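Local coordinates for structural polyprotein, VP2 (Israeli acute paralysis virus, PDB 5CDD) that probably serves as a structural building block of the virus shell, a jelly-roll capsid protein that assembles with its sister subunits into the icosahedral virion, at residues Asn67-Lys78 with Met183-Thr194; Met91-Asp99 with Met134-Gln142. All coordinates share one frame; numbering follows the deposited sequence.

Contact 1: Asn67-Lys78 with Met183-Thr194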
# COMPACT_ATOMS: atom_id res chain seq x y z
N ASN C 67 -33.31 55.46 -17.80
CA ASN C 67 -34.17 54.29 -17.89
C ASN C 67 -33.38 52.99 -17.79
O ASN C 67 -33.88 51.92 -18.13
CB ASN C 67 -34.98 54.32 -19.19
CG ASN C 67 -35.98 55.45 -19.21
OD1 ASN C 67 -36.89 55.52 -18.38
ND2 ASN C 67 -35.82 56.36 -20.17
N PHE C 68 -32.14 53.10 -17.33
CA PHE C 68 -31.28 51.94 -17.12
C PHE C 68 -31.08 51.81 -15.62
O PHE C 68 -31.00 52.81 -14.91
CB PHE C 68 -29.94 52.12 -17.84
CG PHE C 68 -29.92 51.54 -19.22
CD1 PHE C 68 -30.08 50.18 -19.42
CD2 PHE C 68 -29.73 52.36 -20.32
CE1 PHE C 68 -30.05 49.63 -20.70
CE2 PHE C 68 -29.71 51.83 -21.61
CZ PHE C 68 -29.87 50.46 -21.80
N LYS C 69 -30.99 50.58 -15.13
CA LYS C 69 -30.85 50.36 -13.70
C LYS C 69 -29.43 50.17 -13.16
O LYS C 69 -29.05 50.83 -12.19
CB LYS C 69 -31.72 49.17 -13.28
CG LYS C 69 -31.71 48.88 -11.79
CD LYS C 69 -32.26 50.04 -10.99
CE LYS C 69 -32.35 49.70 -9.52
NZ LYS C 69 -32.93 50.82 -8.74
N TYR C 70 -28.66 49.27 -13.76
CA TYR C 70 -27.31 49.00 -13.28
C TYR C 70 -26.18 49.32 -14.24
O TYR C 70 -26.29 49.11 -15.45
CB TYR C 70 -27.21 47.53 -12.85
CG TYR C 70 -28.18 47.16 -11.75
CD1 TYR C 70 -28.08 47.74 -10.48
CD2 TYR C 70 -29.20 46.24 -11.98
CE1 TYR C 70 -28.98 47.40 -9.47
CE2 TYR C 70 -30.10 45.90 -10.98
CZ TYR C 70 -29.99 46.49 -9.72
OH TYR C 70 -30.88 46.16 -8.73
N LEU C 71 -25.08 49.80 -13.68
CA LEU C 71 -23.90 50.16 -14.45
C LEU C 71 -22.65 49.58 -13.80
O LEU C 71 -22.56 49.49 -12.58
CB LEU C 71 -23.76 51.68 -14.54
CG LEU C 71 -22.47 52.22 -15.17
CD1 LEU C 71 -22.42 51.84 -16.65
CD2 LEU C 71 -22.42 53.72 -15.01
N ARG C 72 -21.70 49.18 -14.64
CA ARG C 72 -20.43 48.63 -14.17
C ARG C 72 -19.39 49.24 -15.10
O ARG C 72 -19.55 49.19 -16.32
CB ARG C 72 -20.43 47.10 -14.31
CG ARG C 72 -19.26 46.42 -13.63
CD ARG C 72 -19.13 44.98 -14.07
NE ARG C 72 -18.04 44.30 -13.38
CZ ARG C 72 -18.08 43.92 -12.10
NH1 ARG C 72 -19.17 44.14 -11.38
NH2 ARG C 72 -17.03 43.32 -11.55
N CYS C 73 -18.33 49.81 -14.54
CA CYS C 73 -17.32 50.44 -15.39
C CYS C 73 -16.06 50.90 -14.66
O CYS C 73 -16.02 50.96 -13.43
CB CYS C 73 -17.93 51.65 -16.08
SG CYS C 73 -18.48 52.93 -14.91
N ASP C 74 -15.04 51.23 -15.45
CA ASP C 74 -13.79 51.74 -14.93
C ASP C 74 -13.78 53.22 -15.31
O ASP C 74 -14.25 53.58 -16.38
CB ASP C 74 -12.58 51.06 -15.58
CG ASP C 74 -12.59 49.55 -15.43
OD1 ASP C 74 -12.96 49.06 -14.34
OD2 ASP C 74 -12.21 48.87 -16.40
N VAL C 75 -13.24 54.06 -14.43
CA VAL C 75 -13.18 55.48 -14.72
C VAL C 75 -11.82 55.84 -15.29
O VAL C 75 -10.78 55.51 -14.71
CB VAL C 75 -13.43 56.32 -13.45
CG1 VAL C 75 -13.24 57.80 -13.76
CG2 VAL C 75 -14.85 56.07 -12.94
N GLN C 76 -11.83 56.50 -16.44
CA GLN C 76 -10.61 56.91 -17.11
C GLN C 76 -10.35 58.38 -16.81
O GLN C 76 -11.25 59.21 -16.93
CB GLN C 76 -10.75 56.71 -18.61
CG GLN C 76 -9.55 56.08 -19.28
CD GLN C 76 -9.32 54.66 -18.84
OE1 GLN C 76 -10.21 53.81 -18.98
NE2 GLN C 76 -8.14 54.38 -18.32
N VAL C 77 -9.13 58.70 -16.40
CA VAL C 77 -8.77 60.08 -16.08
C VAL C 77 -7.53 60.54 -16.83
O VAL C 77 -6.57 59.79 -16.99
CB VAL C 77 -8.51 60.25 -14.57
CG1 VAL C 77 -8.19 61.70 -14.25
CG2 VAL C 77 -9.72 59.78 -13.77
N LYS C 78 -7.56 61.79 -17.28
CA LYS C 78 -6.44 62.37 -18.00
C LYS C 78 -6.27 63.84 -17.64
O LYS C 78 -7.22 64.62 -17.70
CB LYS C 78 -6.63 62.24 -19.51
CG LYS C 78 -5.47 62.80 -20.31
CD LYS C 78 -5.61 62.52 -21.79
CE LYS C 78 -4.38 62.98 -22.55
NZ LYS C 78 -4.45 62.64 -24.00
N MET C 183 -12.37 63.18 -18.16
CA MET C 183 -12.79 61.88 -17.66
C MET C 183 -13.81 61.22 -18.58
O MET C 183 -14.50 61.90 -19.34
CB MET C 183 -13.39 62.01 -16.25
CG MET C 183 -12.37 62.26 -15.16
SD MET C 183 -13.15 62.33 -13.53
CE MET C 183 -12.69 63.97 -12.99
N TRP C 184 -13.88 59.90 -18.50
CA TRP C 184 -14.82 59.12 -19.30
C TRP C 184 -14.83 57.69 -18.76
O TRP C 184 -14.04 57.35 -17.89
CB TRP C 184 -14.41 59.15 -20.77
CG TRP C 184 -13.11 58.50 -21.09
CD1 TRP C 184 -12.91 57.20 -21.49
CD2 TRP C 184 -11.81 59.12 -21.10
NE1 TRP C 184 -11.58 56.98 -21.74
CE2 TRP C 184 -10.88 58.14 -21.51
CE3 TRP C 184 -11.35 60.40 -20.79
CZ2 TRP C 184 -9.51 58.41 -21.63
CZ3 TRP C 184 -9.99 60.67 -20.90
CH2 TRP C 184 -9.09 59.68 -21.32
N LEU C 185 -15.72 56.86 -19.29
CA LEU C 185 -15.84 55.49 -18.82
C LEU C 185 -15.34 54.45 -19.81
O LEU C 185 -15.32 54.68 -21.02
CB LEU C 185 -17.30 55.21 -18.45
CG LEU C 185 -17.96 56.24 -17.53
CD1 LEU C 185 -19.44 55.92 -17.37
CD2 LEU C 185 -17.27 56.27 -16.18
N SER C 186 -14.93 53.30 -19.29
CA SER C 186 -14.45 52.19 -20.10
C SER C 186 -14.92 50.91 -19.40
O SER C 186 -15.28 50.95 -18.22
CB SER C 186 -12.93 52.21 -20.21
OG SER C 186 -12.31 52.08 -18.94
N ASN C 187 -14.93 49.79 -20.11
CA ASN C 187 -15.38 48.53 -19.53
C ASN C 187 -16.83 48.65 -19.09
O ASN C 187 -17.25 48.03 -18.11
CB ASN C 187 -14.52 48.15 -18.33
CG ASN C 187 -13.51 47.09 -18.67
OD1 ASN C 187 -12.70 47.26 -19.57
ND2 ASN C 187 -13.56 45.98 -17.94
N ILE C 188 -17.59 49.45 -19.82
CA ILE C 188 -18.98 49.70 -19.50
C ILE C 188 -19.90 48.49 -19.63
O ILE C 188 -19.83 47.73 -20.59
CB ILE C 188 -19.55 50.82 -20.37
CG1 ILE C 188 -18.62 52.03 -20.32
CG2 ILE C 188 -20.94 51.19 -19.88
CD1 ILE C 188 -18.94 53.08 -21.33
N SER C 189 -20.76 48.34 -18.63
CA SER C 189 -21.74 47.27 -18.58
C SER C 189 -23.06 47.94 -18.19
O SER C 189 -23.21 48.41 -17.05
CB SER C 189 -21.34 46.24 -17.53
OG SER C 189 -22.27 45.17 -17.50
N LEU C 190 -24.00 48.00 -19.12
CA LEU C 190 -25.29 48.66 -18.88
C LEU C 190 -26.45 47.67 -19.01
O LEU C 190 -26.72 47.18 -20.10
CB LEU C 190 -25.45 49.79 -19.89
CG LEU C 190 -26.31 51.01 -19.58
CD1 LEU C 190 -25.93 51.63 -18.25
CD2 LEU C 190 -26.12 52.02 -20.70
N VAL C 191 -27.24 47.51 -18.02
CA VAL C 191 -28.23 46.64 -18.03
C VAL C 191 -29.38 46.82 -17.25
O VAL C 191 -29.29 47.27 -16.41
CB VAL C 191 -27.81 45.33 -17.59
CG1 VAL C 191 -26.76 44.90 -18.29
CG2 VAL C 191 -27.25 45.21 -16.33
N ILE C 192 -30.53 46.35 -17.66
CA ILE C 192 -31.88 46.36 -17.07
C ILE C 192 -32.68 47.61 -17.15
O ILE C 192 -32.20 48.45 -16.84
CB ILE C 192 -31.90 45.90 -15.69
CG1 ILE C 192 -31.09 44.74 -15.54
CG2 ILE C 192 -33.21 45.74 -15.07
CD1 ILE C 192 -31.64 43.62 -16.03
N PRO C 193 -33.94 47.69 -17.65
CA PRO C 193 -34.61 48.94 -17.74
C PRO C 193 -35.49 49.22 -16.76
O PRO C 193 -35.91 48.46 -16.20
CB PRO C 193 -35.43 48.73 -18.86
CG PRO C 193 -34.96 47.65 -19.56
CD PRO C 193 -34.90 46.89 -18.47
N THR C 194 -35.78 50.44 -16.56
CA THR C 194 -36.59 50.97 -15.46
C THR C 194 -37.26 52.27 -15.90
O THR C 194 -36.71 53.03 -16.70
CB THR C 194 -35.72 51.25 -14.21
OG1 THR C 194 -36.52 51.89 -13.20
CG2 THR C 194 -34.55 52.14 -14.58
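Asp74 and Ser186 bond in both directions through their backbones, with Asp74 N to Ser186 O at 2.8 Å and almost straight; Gln76 with Trp184 and Arg72 with Ser189 do the same. These rungs belong to a ladder that pairs strand 68-78 antiparallel with two successive strands, 183-186 and 188-193. Between Arg72 and Asp74 the register slips by one residue, a beta bulge, and there the partner chain turns its corner at Asn187. Towards the far end Val191 N still reaches Tyr70 O, but the return bond is weak, and the last rungs are Lys69 N to Ile192 O and Thr194 N to Asn67 O.

One side-chain bond joins the strands on the face of Asp74, Gln76, Trp184 and Ser186: Ser186 OG donates to Gln76 OE1 at 2.7 Å. Gln76 CB and CG lie against one face of the Trp184 indole, and the bend at chi2 (67°) then turns the amide towards the serine. Gln76 CB sits 3.3 Å from the centroid of the indole five-membered ring, a CH-pi contact, and Lys78 CB meets the edge of the same indole. Asp74 OD1 turns to the backbone N of Tyr138.

Apolar packing fills the opposite face. Leu190 crosses Phe68 at about a right angle and sets CG over the ring centre, 3.7 Å from the centroid. Leu71 CD1 lies 3.6 Å from Ile188 CG2 and also touches Leu190 CD1, while Leu185 CD2 touches both Cys73 SG and Val75 CG2. Helices 2-9 and 53-57 pack on this layer. Antiparallel pairing of strands far apart in sequence, here with a local bulge, builds one sheet of the viral capsid jelly roll.

Contact 2: Met91-Asp99 with Met134-Gln142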
# COMPACT_ATOMS: atom_id res chain seq x y z
N MET C 91 2.96 67.20 -8.43
CA MET C 91 1.77 66.79 -7.68
C MET C 91 1.53 65.29 -7.78
O MET C 91 2.20 64.59 -8.53
CB MET C 91 0.55 67.54 -8.20
CG MET C 91 0.79 69.02 -8.38
SD MET C 91 -0.72 69.94 -8.61
CE MET C 91 -0.90 70.65 -6.98
N TYR C 92 0.54 64.81 -7.03
CA TYR C 92 0.21 63.39 -7.03
C TYR C 92 -1.29 63.17 -7.15
O TYR C 92 -2.07 63.69 -6.35
CB TYR C 92 0.72 62.74 -5.74
CG TYR C 92 0.73 61.22 -5.78
CD1 TYR C 92 1.50 60.53 -6.71
CD2 TYR C 92 -0.01 60.48 -4.86
CE1 TYR C 92 1.53 59.14 -6.74
CE2 TYR C 92 0.02 59.08 -4.87
CZ TYR C 92 0.79 58.42 -5.81
OH TYR C 92 0.83 57.04 -5.83
N LEU C 93 -1.69 62.42 -8.17
CA LEU C 93 -3.10 62.12 -8.40
C LEU C 93 -3.34 60.68 -7.95
O LEU C 93 -2.86 59.74 -8.57
CB LEU C 93 -3.44 62.26 -9.88
CG LEU C 93 -4.90 62.02 -10.27
CD1 LEU C 93 -5.78 63.11 -9.67
CD2 LEU C 93 -5.03 62.02 -11.79
N ALA C 94 -4.09 60.52 -6.86
CA ALA C 94 -4.38 59.19 -6.33
C ALA C 94 -5.87 59.01 -6.07
O ALA C 94 -6.61 59.98 -5.94
CB ALA C 94 -3.60 58.97 -5.05
N TYR C 95 -6.31 57.75 -5.98
CA TYR C 95 -7.71 57.45 -5.72
C TYR C 95 -7.83 56.54 -4.50
O TYR C 95 -6.88 55.84 -4.15
CB TYR C 95 -8.37 56.81 -6.95
CG TYR C 95 -7.96 55.38 -7.24
CD1 TYR C 95 -8.48 54.32 -6.51
CD2 TYR C 95 -7.06 55.10 -8.27
CE1 TYR C 95 -8.13 53.00 -6.80
CE2 TYR C 95 -6.70 53.79 -8.57
CZ TYR C 95 -7.24 52.74 -7.83
OH TYR C 95 -6.89 51.44 -8.12
N SER C 96 -8.99 56.56 -3.86
CA SER C 96 -9.24 55.75 -2.68
C SER C 96 -10.66 55.20 -2.65
O SER C 96 -11.62 55.95 -2.44
CB SER C 96 -8.99 56.60 -1.42
OG SER C 96 -9.25 55.86 -0.24
N PRO C 97 -10.82 53.89 -2.88
CA PRO C 97 -12.14 53.26 -2.88
C PRO C 97 -12.86 53.42 -1.53
O PRO C 97 -12.29 53.13 -0.48
CB PRO C 97 -11.83 51.80 -3.18
CG PRO C 97 -10.60 51.89 -4.03
CD PRO C 97 -9.79 52.93 -3.30
N TYR C 98 -14.11 53.89 -1.58
CA TYR C 98 -14.90 54.07 -0.37
C TYR C 98 -14.14 54.82 0.72
O TYR C 98 -14.28 54.51 1.90
CB TYR C 98 -15.34 52.71 0.17
CG TYR C 98 -16.28 51.96 -0.75
CD1 TYR C 98 -17.64 52.24 -0.76
CD2 TYR C 98 -15.79 51.00 -1.63
CE1 TYR C 98 -18.51 51.58 -1.64
CE2 TYR C 98 -16.64 50.33 -2.50
CZ TYR C 98 -18.00 50.62 -2.50
OH TYR C 98 -18.85 49.96 -3.37
N ASP C 99 -13.34 55.80 0.32
CA ASP C 99 -12.55 56.57 1.27
C ASP C 99 -13.40 57.26 2.32
O ASP C 99 -12.96 57.50 3.44
CB ASP C 99 -11.71 57.62 0.53
CG ASP C 99 -10.71 58.30 1.45
OD1 ASP C 99 -9.72 57.64 1.83
OD2 ASP C 99 -10.92 59.48 1.79
N MET C 134 -4.62 57.92 -16.10
CA MET C 134 -4.79 56.99 -15.00
C MET C 134 -6.11 56.24 -15.15
O MET C 134 -7.09 56.80 -15.63
CB MET C 134 -4.77 57.75 -13.68
CG MET C 134 -4.95 56.90 -12.45
SD MET C 134 -5.09 57.90 -10.95
CE MET C 134 -6.86 58.13 -10.89
N THR C 135 -6.12 54.97 -14.75
CA THR C 135 -7.33 54.16 -14.84
C THR C 135 -7.78 53.76 -13.45
O THR C 135 -6.97 53.38 -12.61
CB THR C 135 -7.09 52.87 -15.65
OG1 THR C 135 -6.51 53.19 -16.91
CG2 THR C 135 -8.41 52.15 -15.88
N ILE C 136 -9.08 53.85 -13.20
CA ILE C 136 -9.63 53.47 -11.91
C ILE C 136 -10.56 52.27 -12.09
O ILE C 136 -11.73 52.43 -12.45
CB ILE C 136 -10.41 54.63 -11.27
CG1 ILE C 136 -9.48 55.82 -11.06
CG2 ILE C 136 -11.02 54.18 -9.95
CD1 ILE C 136 -10.16 57.03 -10.45
N PRO C 137 -10.04 51.06 -11.86
CA PRO C 137 -10.83 49.83 -12.00
C PRO C 137 -12.11 49.88 -11.18
O PRO C 137 -12.16 50.52 -10.13
CB PRO C 137 -9.88 48.75 -11.50
CG PRO C 137 -8.53 49.31 -11.83
CD PRO C 137 -8.68 50.74 -11.41
N TYR C 138 -13.16 49.22 -11.67
CA TYR C 138 -14.43 49.18 -10.97
C TYR C 138 -14.08 48.88 -9.51
O TYR C 138 -13.64 47.77 -9.19
CB TYR C 138 -15.30 48.07 -11.55
CG TYR C 138 -16.67 47.96 -10.93
CD1 TYR C 138 -17.60 48.98 -11.09
CD2 TYR C 138 -17.03 46.85 -10.17
CE1 TYR C 138 -18.86 48.90 -10.51
CE2 TYR C 138 -18.28 46.76 -9.58
CZ TYR C 138 -19.19 47.79 -9.75
OH TYR C 138 -20.43 47.71 -9.17
N ALA C 139 -14.28 49.86 -8.64
CA ALA C 139 -13.93 49.70 -7.23
C ALA C 139 -15.08 49.45 -6.27
O ALA C 139 -14.90 49.54 -5.05
CB ALA C 139 -13.13 50.90 -6.76
N SER C 140 -16.26 49.14 -6.79
CA SER C 140 -17.41 48.89 -5.94
C SER C 140 -17.35 47.46 -5.42
O SER C 140 -16.77 46.58 -6.07
CB SER C 140 -18.72 49.09 -6.71
OG SER C 140 -19.85 48.92 -5.87
N PHE C 141 -17.93 47.22 -4.24
CA PHE C 141 -17.94 45.88 -3.67
C PHE C 141 -19.24 45.20 -4.09
O PHE C 141 -19.46 44.02 -3.81
CB PHE C 141 -17.82 45.94 -2.14
CG PHE C 141 -18.97 46.64 -1.45
CD1 PHE C 141 -20.21 46.02 -1.32
CD2 PHE C 141 -18.80 47.91 -0.92
CE1 PHE C 141 -21.26 46.66 -0.67
CE2 PHE C 141 -19.84 48.56 -0.26
CZ PHE C 141 -21.08 47.93 -0.13
N GLN C 142 -20.09 45.96 -4.77
CA GLN C 142 -21.37 45.46 -5.26
C GLN C 142 -21.21 45.00 -6.70
O GLN C 142 -20.28 45.42 -7.39
CB GLN C 142 -22.43 46.55 -5.18
CG GLN C 142 -22.67 47.06 -3.77
CD GLN C 142 -23.72 48.14 -3.73
OE1 GLN C 142 -23.55 49.21 -4.31
NE2 GLN C 142 -24.83 47.86 -3.05
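The buried hydroxyl of Tyr98 accepts two hydrogen bonds, from Ser140 OG and Phe141 N, although the strands leading to them are not paired. Phe141 N donates to Tyr98 OH at 3.0 Å, and Ser140 OG gives its proton to the same oxygen at 2.9 Å. Ser140 OG in turn accepts from Gln142 N, closing an ST turn, so the serine that grips the tyrosine is itself fixed by its own loop. The Tyr98 and Phe141 rings meet obliquely, planes 33° apart, and Ala139 O approaches Tyr98 CE2.

Nearer the strands the contact is apolar. With CG lodged between the backbone N and the carbonyl carbon (chi1 72°), the Tyr95 ring presents one face to Ile136 CG2, 4.2 Å from its centroid. Met134 runs extended through chi1 and chi2, which takes SD to 4.2 Å from Leu93 CG, and the bend at chi3 turns CE to the Tyr95 edge at CD2. Pro97 CG rests on Ala139 CB at 3.9 Å. Beyond this layer, Tyr95 OH is hydrogen-bonded to Trp192 of a neighbouring subunit.

Strands 91-97 and 134-136 run nearly parallel, 6° apart, with their axes 8.9 Å from each other, and they belong to different sheets. Side chains interleaved between two facing sheets make the hydrophobic core of a beta-sandwich, here the picornavirus-like capsid jelly roll.

Contact 1 lies within one sheet and contact 2 spans the gap between two, so backbone bonds dominate the first and side chains the second. Their common ground is strand 131-146, which pairs with strand 68-81 in the sheet of contact 1 and supplies one half of contact 2. The two touch directly: Val75 O approaches Ile136 N at 2.8 Å, a probable hydrogen bond. Contact 2 is buried, its centre about 9 Å from the centre of the chain, against about 17 Å for the centre of contact 1, which is partly buried. Along the chain, contact 2 is nested inside the loop that contact 1 closes.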